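Local coordinates for protein transcriptional regulator, putative (Vibrio cholerae O1 biovar eltor str. N16961, PDB 3BJN) that probably regulates transcription as a DNA-binding member of the IclR family, this piece being its C-terminal domain, which in relatives senses small effector molecules, at residues Y32-G37 and L41-R46; Q62-G67 and K71-Y76. All coordinates share one frame; numbering follows the deposited sequence. Where two conformers were deposited one is given.

Contact 1 (Y32-G37 and L41-R46)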
loop_
_atom_site.group_PDB
_atom_site.type_symbol
_atom_site.label_atom_id
_atom_site.label_comp_id
_atom_site.label_asym_id
_atom_site.label_seq_id
_atom_site.Cartn_x
_atom_site.Cartn_y
_atom_site.Cartn_z
ATOM N N TYR A 32 3.397 -6.106 -2.366
ATOM C CA TYR A 32 1.969 -6.389 -2.433
ATOM C C TYR A 32 1.508 -6.704 -1.029
ATOM O O TYR A 32 2.041 -7.616 -0.375
ATOM C CB TYR A 32 1.744 -7.604 -3.314
ATOM C CG TYR A 32 0.311 -8.024 -3.444
ATOM C CD1 TYR A 32 -0.627 -7.172 -4.004
ATOM C CD2 TYR A 32 -0.093 -9.276 -3.005
ATOM C CE1 TYR A 32 -1.972 -7.590 -4.144
ATOM C CE2 TYR A 32 -1.413 -9.697 -3.136
ATOM C CZ TYR A 32 -2.336 -8.840 -3.683
ATOM O OH TYR A 32 -3.639 -9.278 -3.827
HETATM N N MSE A 33 0.545 -5.914 -0.607
HETATM C CA MSE A 33 -0.013 -5.966 0.751
HETATM C C MSE A 33 -1.448 -6.444 0.705
HETATM O O MSE A 33 -2.173 -6.140 -0.248
HETATM C CB MSE A 33 -0.006 -4.553 1.344
HETATM C CG MSE A 33 1.227 -3.710 0.973
HETATM SE SE MSE A 33 2.661 -4.368 2.145
HETATM C CE MSE A 33 1.887 -3.501 3.621
ATOM N N VAL A 34 -1.886 -7.160 1.740
ATOM C CA VAL A 34 -3.306 -7.522 1.816
ATOM C C VAL A 34 -3.815 -7.247 3.210
ATOM O O VAL A 34 -3.061 -7.313 4.193
ATOM C CB VAL A 34 -3.641 -8.977 1.411
ATOM C CG1 VAL A 34 -3.257 -9.237 -0.046
ATOM C CG2 VAL A 34 -3.020 -9.975 2.377
ATOM N N PRO A 35 -5.101 -6.874 3.302
ATOM C CA PRO A 35 -5.655 -6.598 4.631
ATOM C C PRO A 35 -6.027 -7.892 5.340
ATOM O O PRO A 35 -6.631 -8.777 4.717
ATOM C CB PRO A 35 -6.880 -5.737 4.317
ATOM C CG PRO A 35 -7.311 -6.121 2.923
ATOM C CD PRO A 35 -6.084 -6.647 2.207
ATOM N N VAL A 36 -5.643 -8.019 6.610
ATOM C CA VAL A 36 -5.980 -9.211 7.388
ATOM C C VAL A 36 -6.374 -8.698 8.761
ATOM O O VAL A 36 -5.518 -8.314 9.575
ATOM C CB VAL A 36 -4.775 -10.184 7.516
ATOM C CG1 VAL A 36 -5.180 -11.443 8.286
ATOM C CG2 VAL A 36 -4.235 -10.551 6.105
ATOM N N GLY A 37 -7.676 -8.661 8.988
ATOM C CA GLY A 37 -8.186 -8.201 10.278
ATOM C C GLY A 37 -7.796 -6.758 10.514
ATOM O O GLY A 37 -8.174 -5.846 9.728
ATOM N N LEU A 41 -0.771 -7.151 5.817
ATOM C CA LEU A 41 0.247 -8.182 5.672
ATOM C C LEU A 41 1.067 -7.962 4.388
ATOM O O LEU A 41 0.504 -7.786 3.314
ATOM C CB LEU A 41 -0.419 -9.560 5.630
ATOM C CG LEU A 41 0.520 -10.718 5.314
ATOM C CD1 LEU A 41 1.488 -10.981 6.476
ATOM C CD2 LEU A 41 -0.277 -11.975 5.006
ATOM N N CYS A 42 2.386 -7.998 4.504
ATOM C CA CYS A 42 3.212 -7.921 3.304
ATOM C C CYS A 42 3.351 -9.325 2.704
ATOM O O CYS A 42 4.052 -10.178 3.258
ATOM C CB CYS A 42 4.558 -7.324 3.647
ATOM S SG CYS A 42 5.594 -7.178 2.179
ATOM N N VAL A 43 2.659 -9.575 1.599
ATOM C CA VAL A 43 2.614 -10.917 1.023
ATOM C C VAL A 43 3.790 -11.193 0.081
ATOM O O VAL A 43 4.327 -12.316 0.023
ATOM C CB VAL A 43 1.276 -11.148 0.291
ATOM C CG1 VAL A 43 1.281 -12.440 -0.515
ATOM C CG2 VAL A 43 0.132 -11.186 1.319
ATOM N N SER A 44 4.206 -10.162 -0.646
ATOM C CA SER A 44 5.317 -10.313 -1.572
ATOM C C SER A 44 6.068 -8.992 -1.622
ATOM O O SER A 44 5.454 -7.935 -1.629
ATOM C CB SER A 44 4.814 -10.689 -2.960
ATOM O OG SER A 44 5.919 -10.929 -3.856
ATOM N N GLN A 45 7.398 -9.065 -1.623
ATOM C CA GLN A 45 8.204 -7.852 -1.586
ATOM C C GLN A 45 9.470 -8.025 -2.400
ATOM O O GLN A 45 10.107 -9.087 -2.329
ATOM C CB GLN A 45 8.590 -7.554 -0.150
ATOM C CG GLN A 45 9.344 -6.245 0.059
ATOM C CD GLN A 45 9.729 -6.082 1.499
ATOM O OE1 GLN A 45 10.474 -6.902 2.040
ATOM N NE2 GLN A 45 9.194 -5.068 2.150
ATOM N N ARG A 46 9.852 -6.983 -3.129
ATOM C CA ARG A 46 11.063 -7.036 -3.953
ATOM C C ARG A 46 12.378 -6.900 -3.169
ATOM O O ARG A 46 13.397 -7.473 -3.537
ATOM C CB ARG A 46 10.973 -6.027 -5.113
ATOM C CG ARG A 46 9.952 -6.346 -6.068
ATOM C CD ARG A 46 10.274 -7.568 -6.746
ATOM N NE ARG A 46 11.571 -7.468 -7.390
ATOM C CZ ARG A 46 12.077 -8.444 -8.119
ATOM N NH1 ARG A 46 11.381 -9.554 -8.267
ATOM N NH2 ARG A 46 13.263 -8.309 -8.708
#
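A classic beta bulge distorts the antiparallel hairpin of strands 29-36 and 39-45, where V43 and S44 both sit opposite Y32. At the bulge Y32 O accepts V43 N at 2.8 Å and takes a weak second bond from S44 N at 3.4 Å. In return Y32 N gives S44 O a straighter bond of 2.8 Å. Beyond the bulge the register moves by one residue, and V34 and L41 form a hydrogen-bonded pair, V34 N to L41 O at 2.9 Å and L41 N to V34 O at 2.8 Å.

The extra residue turns V43 toward the partner strand. Y32 lies on the face of V34 and L41, where helix 12-26 packs through V15, and a large aromatic suits this buried place. Its chi1 of 179° puts CG beside the carbonyl carbon and brings CD2 alongside V43 CB at 4.0 Å. V34 CG2 meets V43 CG2 at 3.5 Å, the two side chains crossing, although V34 has a second conformer. Nearer the turn, branched V36 lays CG2 beside L41 CB.

M33, a selenomethionine, pairs with C42 without backbone bonds between them. Its flexible chain bends back over the neighbouring strand, bringing SE within 3.8 Å of C42 CB.

Contact 2 (Q62-G67 and K71-Y76); sequences QPLLRG and KVMLAY
G67 and K71 are joined by a helical backbone bond, K71 N to G67 O at 3.0 Å with an N-H...O angle of 158°, where the chain leaving strand 61-63 turns into helix 67-76. Glycine suits this place because at its positive phi of 92° a CB would be pressed against the carbonyl oxygen of R66.

K71 continues the contact along its own chain. CB lies 3.6 Å from G67 O, and CG, set anti to the carbonyl carbon of K71 (chi1 -70°), comes nearer still, at 3.4 Å from that same oxygen. CD begins to leave it, at 4.1 Å. Beyond CG the chain is extended, and NZ at its tip forms a salt bridge with E116. K71 was modelled in two conformers, so this path describes one of them. The other carboxylate oxygen of E116 accepts G67 N, which lets one acid tie the lysine to the glycine.

L64, the centre of an inverse gamma turn, points toward the helix and faces selenomethionine M73, but the detail of their meeting is doubtful because the two end atoms are modelled too close. L74 CD1 comes to 3.9 Å from L64 O. That oxygen and L65 O are buried with no polar partner in the model.

Leucines fit at 64, 65 and 74 because apolar surfaces converge there: L64 and L65 reach helix 79-88 at I85 and L86, and L74 packs on C82 of that helix and on F102 of helix 96-108. The branched side chain of V72 packs on S125 and P127 of strand 121-130.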
loop_
_atom_site.group_PDB
_atom_site.type_symbol
_atom_site.label_atom_id
_atom_site.label_comp_id
_atom_site.label_asym_id
_atom_site.label_seq_id
_atom_site.Cartn_x
_atom_site.Cartn_y
_atom_site.Cartn_z
ATOM N N GLN A 62 1.753 -5.048 9.725
ATOM C CA GLN A 62 1.759 -3.771 10.442
ATOM C C GLN A 62 0.311 -3.387 10.737
ATOM O O GLN A 62 -0.563 -3.730 9.963
ATOM C CB GLN A 62 2.359 -2.679 9.543
ATOM C CG GLN A 62 3.885 -2.756 9.357
ATOM C CD GLN A 62 4.651 -2.283 10.591
ATOM O OE1 GLN A 62 4.405 -1.191 11.119
ATOM N NE2 GLN A 62 5.586 -3.107 11.056
ATOM N N PRO A 63 0.065 -2.587 11.782
ATOM C CA PRO A 63 -1.321 -2.149 11.965
ATOM C C PRO A 63 -1.869 -1.405 10.742
ATOM O O PRO A 63 -1.150 -0.629 10.091
ATOM C CB PRO A 63 -1.226 -1.195 13.175
ATOM C CG PRO A 63 0.020 -1.612 13.891
ATOM C CD PRO A 63 0.967 -2.045 12.815
ATOM N N LEU A 64 -3.142 -1.646 10.444
ATOM C CA LEU A 64 -3.838 -1.022 9.336
ATOM C C LEU A 64 -4.326 0.341 9.800
ATOM O O LEU A 64 -5.478 0.510 10.259
ATOM C CB LEU A 64 -4.990 -1.945 8.912
ATOM C CG LEU A 64 -5.470 -2.102 7.479
ATOM C CD1 LEU A 64 -4.411 -2.061 6.474
ATOM C CD2 LEU A 64 -6.369 -3.378 7.366
ATOM N N LEU A 65 -3.421 1.327 9.717
ATOM C CA LEU A 65 -3.681 2.631 10.334
ATOM C C LEU A 65 -2.832 3.725 9.711
ATOM O O LEU A 65 -3.379 4.738 9.269
ATOM C CB LEU A 65 -3.435 2.577 11.848
ATOM C CG LEU A 65 -3.503 3.868 12.691
ATOM C CD1 LEU A 65 -4.951 4.342 12.693
ATOM C CD2 LEU A 65 -3.018 3.636 14.107
ATOM N N ARG A 66 -1.514 3.530 9.702
ATOM C CA ARG A 66 -0.577 4.515 9.169
ATOM C C ARG A 66 -0.046 4.102 7.797
ATOM O O ARG A 66 0.039 2.914 7.488
ATOM C CB ARG A 66 0.601 4.717 10.122
ATOM C CG ARG A 66 0.222 5.146 11.551
ATOM C CD ARG A 66 -0.635 6.393 11.574
ATOM N NE ARG A 66 -1.013 6.760 12.943
ATOM C CZ ARG A 66 -2.025 7.571 13.267
ATOM N NH1 ARG A 66 -2.789 8.120 12.326
ATOM N NH2 ARG A 66 -2.275 7.825 14.543
ATOM N N GLY A 67 0.318 5.104 6.998
ATOM C CA GLY A 67 1.006 4.855 5.728
ATOM C C GLY A 67 0.054 4.736 4.553
ATOM O O GLY A 67 -1.114 4.376 4.716
ATOM N N LYS A 71 -3.909 3.365 4.200
ATOM C CA LYS A 71 -4.938 4.354 3.864
ATOM C C LYS A 71 -5.687 4.029 2.561
ATOM O O LYS A 71 -6.872 4.316 2.444
ATOM C CB LYS A 71 -4.342 5.757 3.814
ATOM C CG LYS A 71 -3.932 6.305 5.165
ATOM C CD LYS A 71 -3.448 7.722 4.956
ATOM C CE LYS A 71 -2.536 8.189 6.049
ATOM N NZ LYS A 71 -1.847 9.426 5.584
ATOM N N VAL A 72 -4.992 3.444 1.581
ATOM C CA VAL A 72 -5.646 2.951 0.358
ATOM C C VAL A 72 -6.631 1.822 0.668
ATOM O O VAL A 72 -7.776 1.822 0.182
ATOM C CB VAL A 72 -4.591 2.442 -0.640
ATOM C CG1 VAL A 72 -5.221 1.491 -1.657
ATOM C CG2 VAL A 72 -3.982 3.621 -1.290
HETATM N N MSE A 73 -6.212 0.891 1.518
HETATM C CA MSE A 73 -7.050 -0.255 1.827
HETATM C C MSE A 73 -8.259 0.193 2.639
HETATM O O MSE A 73 -9.394 -0.210 2.343
HETATM C CB MSE A 73 -6.237 -1.356 2.508
HETATM C CG MSE A 73 -5.242 -1.953 1.494
HETATM SE SE MSE A 73 -4.257 -3.481 2.162
HETATM C CE MSE A 73 -3.636 -2.784 3.734
ATOM N N LEU A 74 -8.025 1.067 3.621
ATOM C CA LEU A 74 -9.141 1.636 4.416
ATOM C C LEU A 74 -10.134 2.412 3.532
ATOM O O LEU A 74 -11.358 2.321 3.735
ATOM C CB LEU A 74 -8.624 2.529 5.536
ATOM C CG LEU A 74 -7.913 1.767 6.661
ATOM C CD1 LEU A 74 -7.099 2.794 7.510
ATOM C CD2 LEU A 74 -8.937 0.990 7.522
ATOM N N ALA A 75 -9.621 3.165 2.562
ATOM C CA ALA A 75 -10.498 3.962 1.677
ATOM C C ALA A 75 -11.379 3.097 0.767
ATOM O O ALA A 75 -12.510 3.487 0.428
ATOM C CB ALA A 75 -9.693 4.934 0.828
ATOM N N TYR A 76 -10.858 1.942 0.360
ATOM C CA TYR A 76 -11.527 1.117 -0.664
ATOM C C TYR A 76 -12.304 -0.091 -0.154
ATOM O O TYR A 76 -13.133 -0.644 -0.895
ATOM C CB TYR A 76 -10.540 0.679 -1.758
ATOM C CG TYR A 76 -10.268 1.748 -2.783
ATOM C CD1 TYR A 76 -9.267 2.691 -2.592
ATOM C CD2 TYR A 76 -11.038 1.828 -3.949
ATOM C CE1 TYR A 76 -9.017 3.696 -3.558
ATOM C CE2 TYR A 76 -10.800 2.808 -4.904
ATOM C CZ TYR A 76 -9.790 3.731 -4.711
ATOM O OH TYR A 76 -9.592 4.685 -5.695
#

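The two contacts follow one another along the chain, with centres about 12 Å apart, and they share one sheet: strand 61-63, from which contact 2 starts, lies beside strand 39-45 of contact 1, and Q62 bonds through its backbone to A40. They also touch directly. P35 CD packs 3.7 Å from M73 SE, and P35 CB lies 3.9 Å from L64 CD2, so the rigid proline ring near the end of strand 29-36 rests against both halves of contact 2. Helix 67-76 thus leans on the hairpin. The domain belongs to the GAF clan; on one face of its hairpin M33 touches S69 of helix 67-76, while on the other Y32 and S44 meet helix 12-26.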